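CalS13 (Micromonospora echinospora, PDB 4ZAS) probably transfers an amino group to a nucleotide-linked keto sugar with the help of pyridoxal phosphate, and binds dTDP-4-keto-6-deoxyglucose. Local coordinates at residues 32-37 with 384-389; 294-299 with 323-328; 347-352 with 380-385. All blocks are in the same frame, centred on the assembly; numbering follows the deposited sequence.

Contact 1. Residues 32-37 with 384-389; sequences LSKVAM and VGWWLT. With T46 (dTDP-4-keto-6-deoxyglucose), chain H.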
loop_
_atom_site.group_PDB
_atom_site.type_symbol
_atom_site.label_atom_id
_atom_site.label_comp_id
_atom_site.label_asym_id
_atom_site.label_seq_id
_atom_site.Cartn_x
_atom_site.Cartn_y
_atom_site.Cartn_z
ATOM N N LEU A 32 6.189 -21.623 -14.216
ATOM C CA LEU A 32 5.558 -20.611 -15.056
ATOM C C LEU A 32 6.081 -19.182 -14.769
ATOM O O LEU A 32 6.096 -18.304 -15.649
ATOM C CB LEU A 32 4.037 -20.683 -14.866
ATOM C CG LEU A 32 3.136 -19.740 -15.673
ATOM C CD1 LEU A 32 3.335 -19.981 -17.159
ATOM C CD2 LEU A 32 1.700 -20.019 -15.296
ATOM N N SER A 33 6.514 -18.950 -13.537
ATOM C CA SER A 33 7.028 -17.641 -13.143
ATOM C C SER A 33 8.238 -17.810 -12.244
ATOM O O SER A 33 8.364 -18.814 -11.539
ATOM C CB SER A 33 5.955 -16.826 -12.418
ATOM O OG SER A 33 4.909 -16.448 -13.292
ATOM N N LYS A 34 9.110 -16.810 -12.235
ATOM C CA LYS A 34 10.311 -16.909 -11.422
ATOM C C LYS A 34 10.803 -15.520 -11.033
ATOM O O LYS A 34 10.662 -14.567 -11.802
ATOM C CB LYS A 34 11.395 -17.680 -12.169
ATOM C CG LYS A 34 12.588 -18.054 -11.315
ATOM C CD LYS A 34 13.596 -18.899 -12.090
ATOM C CE LYS A 34 13.640 -20.302 -11.568
ATOM N NZ LYS A 34 14.260 -20.318 -10.232
ATOM N N VAL A 35 11.329 -15.399 -9.817
ATOM C CA VAL A 35 11.881 -14.137 -9.340
ATOM C C VAL A 35 13.196 -13.821 -10.045
ATOM O O VAL A 35 14.101 -14.644 -10.075
ATOM C CB VAL A 35 12.095 -14.166 -7.811
ATOM C CG1 VAL A 35 12.866 -12.939 -7.356
ATOM C CG2 VAL A 35 10.770 -14.274 -7.091
ATOM N N ALA A 36 13.296 -12.629 -10.621
ATOM C CA ALA A 36 14.537 -12.206 -11.258
ATOM C C ALA A 36 15.295 -11.205 -10.385
ATOM O O ALA A 36 14.960 -10.030 -10.346
ATOM C CB ALA A 36 14.259 -11.607 -12.627
ATOM N N MET A 37 16.327 -11.674 -9.697
ATOM C CA MET A 37 17.106 -10.821 -8.814
ATOM C C MET A 37 18.573 -10.838 -9.240
ATOM O O MET A 37 19.199 -11.892 -9.292
ATOM C CB MET A 37 16.990 -11.287 -7.362
ATOM C CG MET A 37 17.454 -10.248 -6.359
ATOM S SD MET A 37 16.311 -8.851 -6.330
ATOM C CE MET A 37 14.813 -9.677 -5.856
ATOM N N VAL A 384 7.453 -19.504 -20.523
ATOM C CA VAL A 384 8.124 -18.953 -21.694
ATOM C C VAL A 384 9.305 -18.085 -21.267
ATOM O O VAL A 384 10.103 -17.671 -22.110
ATOM C CB VAL A 384 7.121 -18.145 -22.569
ATOM C CG1 VAL A 384 6.804 -16.813 -21.922
ATOM C CG2 VAL A 384 7.635 -17.967 -24.015
ATOM N N GLY A 385 9.429 -17.840 -19.957
ATOM C CA GLY A 385 10.433 -16.929 -19.410
ATOM C C GLY A 385 11.922 -17.234 -19.577
ATOM O O GLY A 385 12.305 -18.239 -20.185
ATOM N N TRP A 386 12.757 -16.349 -19.025
ATOM C CA TRP A 386 14.221 -16.365 -19.183
ATOM C C TRP A 386 14.936 -17.559 -18.532
ATOM O O TRP A 386 16.122 -17.779 -18.775
ATOM C CB TRP A 386 14.822 -15.056 -18.629
ATOM C CG TRP A 386 14.338 -14.725 -17.236
ATOM C CD1 TRP A 386 13.327 -13.864 -16.901
ATOM C CD2 TRP A 386 14.815 -15.284 -15.999
ATOM N NE1 TRP A 386 13.156 -13.845 -15.533
ATOM C CE2 TRP A 386 14.055 -14.702 -14.956
ATOM C CE3 TRP A 386 15.813 -16.214 -15.672
ATOM C CZ2 TRP A 386 14.258 -15.022 -13.609
ATOM C CZ3 TRP A 386 16.014 -16.529 -14.332
ATOM C CH2 TRP A 386 15.241 -15.926 -13.317
ATOM N N TRP A 387 14.234 -18.303 -17.684
ATOM C CA TRP A 387 14.834 -19.436 -16.962
ATOM C C TRP A 387 14.774 -20.735 -17.755
ATOM O O TRP A 387 15.336 -21.755 -17.338
ATOM C CB TRP A 387 14.131 -19.646 -15.628
ATOM C CG TRP A 387 12.653 -19.818 -15.811
ATOM C CD1 TRP A 387 11.979 -20.997 -15.967
ATOM C CD2 TRP A 387 11.664 -18.775 -15.883
ATOM N NE1 TRP A 387 10.633 -20.754 -16.112
ATOM C CE2 TRP A 387 10.413 -19.398 -16.071
ATOM C CE3 TRP A 387 11.715 -17.378 -15.800
ATOM C CZ2 TRP A 387 9.212 -18.669 -16.177
ATOM C CZ3 TRP A 387 10.514 -16.649 -15.894
ATOM C CH2 TRP A 387 9.283 -17.302 -16.078
ATOM N N LEU A 388 14.073 -20.712 -18.883
ATOM C CA LEU A 388 13.976 -21.906 -19.712
ATOM C C LEU A 388 15.291 -22.219 -20.425
ATOM O O LEU A 388 15.805 -21.407 -21.192
ATOM C CB LEU A 388 12.867 -21.759 -20.752
ATOM C CG LEU A 388 11.412 -21.722 -20.308
ATOM C CD1 LEU A 388 10.508 -21.864 -21.525
ATOM C CD2 LEU A 388 11.159 -22.839 -19.343
ATOM N N THR A 389 15.811 -23.422 -20.210
ATOM C CA THR A 389 16.943 -23.880 -20.997
ATOM C C THR A 389 16.438 -24.325 -22.347
ATOM O O THR A 389 15.237 -24.554 -22.531
ATOM C CB THR A 389 17.656 -25.057 -20.362
ATOM O OG1 THR A 389 16.795 -26.204 -20.430
ATOM C CG2 THR A 389 18.026 -24.750 -18.918
HETATM C C4 T46 H . -0.670 -11.367 -9.892
HETATM C C5 T46 H . -0.786 -12.733 -10.634
HETATM C C6 T46 H . -1.048 -12.444 -12.081
HETATM C C21 T46 H . 7.988 -17.361 -6.502
HETATM O O21 T46 H . 8.762 -18.214 -6.823
HETATM N N31 T46 H . 8.331 -16.216 -5.561
HETATM C C41 T46 H . 7.364 -15.188 -5.190
HETATM O O41 T46 H . 7.690 -14.321 -4.456
HETATM C C51 T46 H . 6.004 -15.220 -5.720
HETATM C C5A T46 H . 5.000 -14.101 -5.304
HETATM C C61 T46 H . 5.607 -16.306 -6.641
HETATM N N11 T46 H . 6.565 -17.347 -7.029
HETATM C C1, T46 H . 6.220 -18.468 -7.944
HETATM C C2, T46 H . 5.386 -19.315 -7.300
HETATM C C3, T46 H . 4.168 -19.700 -8.332
HETATM O O3, T46 H . 4.503 -20.992 -8.931
HETATM O O4, T46 H . 5.542 -18.016 -9.213
HETATM C C4, T46 H . 4.115 -18.797 -9.238
HETATM C C5, T46 H . 2.964 -17.802 -8.972
HETATM O O5, T46 H . 3.008 -17.415 -7.592
HETATM P P T46 H . 1.591 -16.909 -6.888
HETATM O O1P T46 H . 1.045 -18.013 -5.994
HETATM O O2P T46 H . 1.865 -15.654 -6.091
HETATM O OPP T46 H . 0.536 -16.549 -8.142
HETATM P P2 T46 H . -0.827 -15.560 -8.058
HETATM O O4P T46 H . -1.887 -16.017 -9.055
HETATM O O3P T46 H . -1.369 -15.606 -6.643
HETATM O O1 T46 H . -0.444 -13.988 -8.373
HETATM C C1 T46 H . 0.724 -13.693 -9.033
HETATM C C2 T46 H . 1.147 -12.379 -8.451
HETATM O O2 T46 H . 1.473 -12.591 -7.036
HETATM C C3 T46 H . 0.001 -11.453 -8.534
HETATM O O3 T46 H . 0.405 -10.120 -8.104
HETATM O O4 T46 H . -1.114 -10.377 -10.345
HETATM O O5 T46 H . 0.402 -13.568 -10.464
HETATM O O HOH W 1 6.711 -17.684 -18.461
HETATM O O HOH W 2 11.144 -12.861 -13.728
#
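K34 and W387 meet where two irregular backbones pass with their CA atoms 7.6 Å apart, the second of them bending through a type I beta turn from G385 to L388. The aliphatic chain of K34 runs past both indoles. Its CB sits over one face of W387, 3.9 Å from the centroid of the six-membered ring, a CH-pi contact. Further out, K34 CD comes obliquely to W386, 3.6 Å from its CH2. Both tryptophans have CG between the backbone N and the carbonyl carbon (chi1 55° in W387). The edge of W387 points at the W386 ring, with W387 CE3 above its centre. G385 CA lies over the other face of W387. L32 O comes to the ring edge, 3.2 Å from W387 CZ2. Water 1 joins L32 O to V384 N, and water 2 joins K34 O to W386 NE1. W387 NE1 bonds to P31 O. With an alanine in place of W387, P31 O would probably lose this donor and K34 CB the ring face it rests on. V35 CG2 turns to the nucleotide sugar, 3.5 Å from its N31, so this loop lines the ligand pocket, which G52, L54 and E55 of the second subunit complete. A36 packs on L291 of helix 275-305, and L388 on Y302. T389 OG1 caps helix 390-401 at D392 N, at the end of the link from strand 379-382.

Contact 2. Residues 294-299 with 323-328; sequences RHRENA and PAFWMY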
loop_
_atom_site.group_PDB
_atom_site.type_symbol
_atom_site.label_atom_id
_atom_site.label_comp_id
_atom_site.label_asym_id
_atom_site.label_seq_id
_atom_site.Cartn_x
_atom_site.Cartn_y
_atom_site.Cartn_z
ATOM N N ARG A 294 15.367 -13.062 -23.788
ATOM C CA ARG A 294 15.159 -14.502 -23.703
ATOM C C ARG A 294 13.660 -14.857 -23.740
ATOM O O ARG A 294 13.279 -15.835 -24.389
ATOM C CB ARG A 294 15.810 -15.076 -22.443
ATOM C CG ARG A 294 17.327 -15.247 -22.540
ATOM C CD ARG A 294 17.838 -16.133 -21.403
ATOM N NE ARG A 294 18.829 -15.449 -20.580
ATOM C CZ ARG A 294 19.063 -15.737 -19.302
ATOM N NH1 ARG A 294 18.382 -16.709 -18.705
ATOM N NH2 ARG A 294 19.977 -15.050 -18.619
ATOM N N HIS A 295 12.817 -14.067 -23.063
ATOM C CA HIS A 295 11.365 -14.245 -23.147
ATOM C C HIS A 295 10.930 -14.246 -24.636
ATOM O O HIS A 295 10.213 -15.144 -25.095
ATOM C CB HIS A 295 10.615 -13.133 -22.387
ATOM C CG HIS A 295 10.362 -13.406 -20.928
ATOM N ND1 HIS A 295 9.096 -13.627 -20.422
ATOM C CD2 HIS A 295 11.200 -13.432 -19.859
ATOM C CE1 HIS A 295 9.167 -13.795 -19.110
ATOM N NE2 HIS A 295 10.434 -13.689 -18.744
ATOM N N ARG A 296 11.367 -13.240 -25.391
ATOM C CA ARG A 296 10.922 -13.090 -26.770
ATOM C C ARG A 296 11.439 -14.180 -27.669
ATOM O O ARG A 296 10.736 -14.620 -28.582
ATOM C CB ARG A 296 11.322 -11.721 -27.325
ATOM C CG ARG A 296 10.470 -10.604 -26.792
ATOM C CD ARG A 296 11.005 -9.252 -27.157
ATOM N NE ARG A 296 10.026 -8.220 -26.837
ATOM C CZ ARG A 296 10.328 -6.942 -26.629
ATOM N NH1 ARG A 296 11.589 -6.527 -26.680
ATOM N NH2 ARG A 296 9.364 -6.080 -26.349
ATOM N N GLU A 297 12.677 -14.597 -27.422
ATOM C CA GLU A 297 13.301 -15.652 -28.211
ATOM C C GLU A 297 12.553 -16.968 -28.007
ATOM O O GLU A 297 12.306 -17.706 -28.962
ATOM C CB GLU A 297 14.774 -15.786 -27.842
ATOM C CG GLU A 297 15.401 -17.075 -28.289
ATOM C CD GLU A 297 16.858 -17.162 -27.907
ATOM O OE1 GLU A 297 17.300 -16.363 -27.049
ATOM O OE2 GLU A 297 17.557 -18.033 -28.464
ATOM N N ASN A 298 12.178 -17.248 -26.762
ATOM C CA ASN A 298 11.410 -18.440 -26.449
ATOM C C ASN A 298 10.019 -18.348 -27.077
ATOM O O ASN A 298 9.509 -19.343 -27.586
ATOM C CB ASN A 298 11.294 -18.649 -24.929
ATOM C CG ASN A 298 12.643 -18.907 -24.261
ATOM O OD1 ASN A 298 13.588 -19.347 -24.910
ATOM N ND2 ASN A 298 12.724 -18.661 -22.948
ATOM N N ALA A 299 9.408 -17.162 -27.056
ATOM C CA ALA A 299 8.076 -16.987 -27.661
ATOM C C ALA A 299 8.072 -17.203 -29.183
ATOM O O ALA A 299 7.158 -17.839 -29.724
ATOM C CB ALA A 299 7.528 -15.619 -27.343
ATOM N N PRO A 323 5.648 -7.605 -28.448
ATOM C CA PRO A 323 5.134 -8.118 -27.176
ATOM C C PRO A 323 6.229 -8.529 -26.205
ATOM O O PRO A 323 7.352 -8.814 -26.624
ATOM C CB PRO A 323 4.304 -9.329 -27.597
ATOM C CG PRO A 323 3.956 -9.073 -29.002
ATOM C CD PRO A 323 5.110 -8.349 -29.598
ATOM N N ALA A 324 5.889 -8.552 -24.917
ATOM C CA ALA A 324 6.852 -8.876 -23.865
ATOM C C ALA A 324 6.801 -10.341 -23.486
ATOM O O ALA A 324 7.737 -10.849 -22.876
ATOM C CB ALA A 324 6.614 -8.009 -22.621
ATOM N N PHE A 325 5.684 -10.996 -23.796
ATOM C CA PHE A 325 5.514 -12.423 -23.530
ATOM C C PHE A 325 5.912 -12.826 -22.112
ATOM O O PHE A 325 6.787 -13.666 -21.927
ATOM C CB PHE A 325 6.314 -13.246 -24.541
ATOM C CG PHE A 325 5.778 -13.163 -25.947
ATOM C CD1 PHE A 325 4.635 -13.857 -26.300
ATOM C CD2 PHE A 325 6.424 -12.410 -26.910
ATOM C CE1 PHE A 325 4.142 -13.794 -27.580
ATOM C CE2 PHE A 325 5.935 -12.339 -28.192
ATOM C CZ PHE A 325 4.793 -13.035 -28.529
ATOM N N TRP A 326 5.267 -12.223 -21.116
ATOM C CA TRP A 326 5.519 -12.546 -19.711
ATOM C C TRP A 326 5.217 -14.015 -19.439
ATOM O O TRP A 326 5.904 -14.679 -18.648
ATOM C CB TRP A 326 4.673 -11.663 -18.796
ATOM C CG TRP A 326 4.994 -11.840 -17.352
ATOM C CD1 TRP A 326 6.232 -11.772 -16.773
ATOM C CD2 TRP A 326 4.070 -12.108 -16.294
ATOM N NE1 TRP A 326 6.128 -11.970 -15.420
ATOM C CE2 TRP A 326 4.811 -12.178 -15.099
ATOM C CE3 TRP A 326 2.688 -12.283 -16.238
ATOM C CZ2 TRP A 326 4.216 -12.428 -13.867
ATOM C CZ3 TRP A 326 2.096 -12.528 -15.001
ATOM C CH2 TRP A 326 2.859 -12.599 -13.841
ATOM N N MET A 327 4.125 -14.472 -20.048
ATOM C CA MET A 327 3.784 -15.880 -20.148
ATOM C C MET A 327 3.379 -16.117 -21.596
ATOM O O MET A 327 3.157 -15.170 -22.323
ATOM C CB MET A 327 2.662 -16.244 -19.172
ATOM C CG MET A 327 3.086 -16.165 -17.723
ATOM S SD MET A 327 1.769 -16.501 -16.538
ATOM C CE MET A 327 0.700 -15.123 -16.840
ATOM N N TYR A 328 3.308 -17.367 -22.033
ATOM C CA TYR A 328 2.877 -17.649 -23.399
ATOM C C TYR A 328 1.445 -18.208 -23.392
ATOM O O TYR A 328 1.181 -19.226 -22.741
ATOM C CB TYR A 328 3.835 -18.631 -24.081
ATOM C CG TYR A 328 3.588 -18.781 -25.562
ATOM C CD1 TYR A 328 2.664 -19.691 -26.039
ATOM C CD2 TYR A 328 4.262 -17.992 -26.477
ATOM C CE1 TYR A 328 2.425 -19.823 -27.385
ATOM C CE2 TYR A 328 4.027 -18.110 -27.826
ATOM C CZ TYR A 328 3.112 -19.028 -28.282
ATOM O OH TYR A 328 2.894 -19.155 -29.638
#
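H295 and R296 each hold CG anti to the carbonyl carbon (chi1 -88° and -75°), and both side chains reach backbone oxygens of 323-328. The family has the fold type I aminotransferase architecture, and here the long helix 275-305 packs on the loop leading into strand 328-332. H295 ND1 donates to F325 O at 2.8 Å along an almost straight line (179°). The oxygen lies in the imidazole plane, but the donor stands above the carbonyl plane. The same ring edge brings H295 CE1 to 3.4 Å from W326 O. R296 is extended from CG to NE, and its NE gives P323 O a nearly straight bond of 2.7 Å in the guanidinium plane. NH2 adds a weak bond to that oxygen and a further bond to G199 O. The NE bond to P323 O and the NH2 bond to G199 O together probably hold the guanidinium against rotation. F325 has a left-handed backbone conformation, and its ring turns one face to A299. A299 CB stands over the middle of that ring, 3.4 Å from the centroid, a close CH-pi contact. Y328 borders the same methyl and bonds through OH to D303. Its CD2 comes to 4.1 Å from A299 CB.

Contact 3. Residues 347-352 with 380-385; sequences IATSVV and VHIPVG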
loop_
_atom_site.group_PDB
_atom_site.type_symbol
_atom_site.label_atom_id
_atom_site.label_comp_id
_atom_site.label_asym_id
_atom_site.label_seq_id
_atom_site.Cartn_x
_atom_site.Cartn_y
_atom_site.Cartn_z
ATOM N N ILE A 347 5.773 -29.638 -16.249
ATOM C CA ILE A 347 5.586 -28.324 -16.819
ATOM C C ILE A 347 4.444 -27.627 -16.101
ATOM O O ILE A 347 3.311 -28.112 -16.080
ATOM C CB ILE A 347 5.331 -28.416 -18.317
ATOM C CG1 ILE A 347 6.501 -29.124 -18.983
ATOM C CG2 ILE A 347 5.120 -27.019 -18.900
ATOM C CD1 ILE A 347 6.145 -29.685 -20.341
ATOM N N ALA A 348 4.763 -26.523 -15.443
ATOM C CA ALA A 348 3.745 -25.746 -14.772
ATOM C C ALA A 348 2.908 -24.999 -15.793
ATOM O O ALA A 348 3.426 -24.499 -16.781
ATOM C CB ALA A 348 4.368 -24.790 -13.794
ATOM N N THR A 349 1.627 -24.863 -15.497
ATOM C CA THR A 349 0.651 -24.339 -16.427
ATOM C C THR A 349 -0.462 -23.667 -15.617
ATOM O O THR A 349 -0.808 -24.180 -14.554
ATOM C CB THR A 349 0.120 -25.498 -17.295
ATOM O OG1 THR A 349 0.905 -25.589 -18.492
ATOM C CG2 THR A 349 -1.304 -25.302 -17.667
ATOM N N SER A 350 -1.015 -22.534 -16.069
ATOM C CA SER A 350 -2.077 -21.892 -15.271
ATOM C C SER A 350 -3.058 -21.018 -16.054
ATOM O O SER A 350 -2.713 -20.430 -17.075
ATOM C CB SER A 350 -1.468 -21.045 -14.145
ATOM O OG SER A 350 -2.488 -20.460 -13.344
ATOM N N VAL A 351 -4.286 -20.939 -15.549
ATOM C CA VAL A 351 -5.297 -20.015 -16.066
ATOM C C VAL A 351 -4.998 -18.592 -15.586
ATOM O O VAL A 351 -5.508 -17.629 -16.146
ATOM C CB VAL A 351 -6.722 -20.458 -15.638
ATOM C CG1 VAL A 351 -7.795 -19.527 -16.200
ATOM C CG2 VAL A 351 -6.985 -21.888 -16.074
ATOM N N VAL A 352 -4.161 -18.495 -14.548
ATOM C CA VAL A 352 -3.676 -17.238 -13.950
ATOM C C VAL A 352 -4.699 -16.491 -13.078
ATOM O O VAL A 352 -4.445 -16.259 -11.887
ATOM C CB VAL A 352 -3.131 -16.309 -15.025
ATOM C CG1 VAL A 352 -2.739 -14.957 -14.410
ATOM C CG2 VAL A 352 -1.956 -16.978 -15.707
ATOM N N VAL A 380 -5.036 -20.719 -21.557
ATOM C CA VAL A 380 -4.112 -21.386 -20.671
ATOM C C VAL A 380 -2.743 -20.765 -20.889
ATOM O O VAL A 380 -2.480 -20.226 -21.954
ATOM C CB VAL A 380 -4.109 -22.907 -20.908
ATOM C CG1 VAL A 380 -3.401 -23.265 -22.227
ATOM C CG2 VAL A 380 -3.448 -23.587 -19.766
ATOM N N HIS A 381 -1.878 -20.805 -19.882
ATOM C CA HIS A 381 -0.565 -20.189 -20.013
ATOM C C HIS A 381 0.550 -21.180 -19.725
ATOM O O HIS A 381 0.469 -21.958 -18.771
ATOM C CB HIS A 381 -0.458 -18.985 -19.080
ATOM C CG HIS A 381 -1.490 -17.933 -19.348
ATOM N ND1 HIS A 381 -2.759 -17.986 -18.814
ATOM C CD2 HIS A 381 -1.453 -16.822 -20.121
ATOM C CE1 HIS A 381 -3.455 -16.941 -19.231
ATOM N NE2 HIS A 381 -2.686 -16.219 -20.027
ATOM N N ILE A 382 1.606 -21.120 -20.528
ATOM C CA ILE A 382 2.697 -22.071 -20.420
ATOM C C ILE A 382 3.990 -21.266 -20.235
ATOM O O ILE A 382 4.089 -20.127 -20.696
ATOM C CB ILE A 382 2.760 -22.999 -21.645
ATOM C CG1 ILE A 382 3.197 -22.213 -22.880
ATOM C CG2 ILE A 382 1.419 -23.675 -21.871
ATOM C CD1 ILE A 382 3.434 -23.061 -24.072
ATOM N N PRO A 383 4.984 -21.854 -19.553
ATOM C CA PRO A 383 6.251 -21.185 -19.252
ATOM C C PRO A 383 6.962 -20.740 -20.501
ATOM O O PRO A 383 7.061 -21.536 -21.425
ATOM C CB PRO A 383 7.059 -22.267 -18.542
ATOM C CG PRO A 383 6.048 -23.198 -17.999
ATOM C CD PRO A 383 4.953 -23.219 -19.013
ATOM N N VAL A 384 7.453 -19.504 -20.523
ATOM C CA VAL A 384 8.124 -18.953 -21.694
ATOM C C VAL A 384 9.305 -18.085 -21.267
ATOM O O VAL A 384 10.103 -17.671 -22.110
ATOM C CB VAL A 384 7.121 -18.145 -22.569
ATOM C CG1 VAL A 384 6.804 -16.813 -21.922
ATOM C CG2 VAL A 384 7.635 -17.967 -24.015
ATOM N N GLY A 385 9.429 -17.840 -19.957
ATOM C CA GLY A 385 10.433 -16.929 -19.410
ATOM C C GLY A 385 11.922 -17.234 -19.577
ATOM O O GLY A 385 12.305 -18.239 -20.185
#
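The imidazole of H381 meets S350 O at its edge, with the oxygen in the ring plane. ND1 donates to S350 O at 3.0 Å, and the angle at the hydrogen is 148°. V352 CG2 comes at the ring obliquely, 3.4 Å from H381 ND1, and the two side chains cross at about a right angle. At the other nitrogen, NE2 is hydrogen-bonded to W163 NE1. With a bond at each nitrogen, the ring is probably fixed in its rotation, and the pattern is consistent with a proton on ND1. The first torsion of H381 (chi1 -59°) keeps CG beside the backbone N, so one residue offers two donors to one oxygen. The second is H381 N, also 3.0 Å from S350 O. In return S350 N donates to H381 O at 3.1 Å.

This is a single antiparallel beta bridge of the hydrogen-bonded kind. It pins 347-352 at one point to 379-382, an outer strand of the three-stranded sheet that also holds 328-332 and 312-313. The touching parts run 126° apart. Within the sheet, strand 379-382 is bonded through its backbone to 328-332, V380 with L330 and I382 with Y328. From S350 the chain makes an ST turn, in which S350 OG accepts from V352 N at 2.8 Å. The same OG is hydrogen-bonded to I258 O of the second subunit, and V352 touches the bound nucleotide sugar. Toward the other end, T349 CG2 rests 3.5 Å from V380 CG2, beside M339 and L342 of helix 335-344. A348 O lies against the proline ring, 3.0 Å from P383 CD. I347 crosses that ring at about a right angle, with its CG2 3.8 Å from P383 CD, while its side chain also packs on H395, V396 and T399 of helix 390-401.

How the contacts relate
The three contacts cluster on one side of the chain's centre, with centres about 10 Å (1 and 2), 11 Å (1 and 3) and 12 Å (2 and 3) apart. Contact 1 joins a segment near the start of the modelled chain to one near its end. Contact 2 falls within that span. Contact 3 comes later and shares V384 and G385 with contact 1. From helix 275-305, N298 ND2 probably bonds to V384 O and R294 NH1 to W386 O. The probable Y328 O to I382 N bond links contacts 2 and 3 through strands 328-332 and 379-382. Contacts 1 and 3 hold the pocket residues S33, V35 and V352 and touch the second subunit, which places the cluster beside the ligand at the subunit interface.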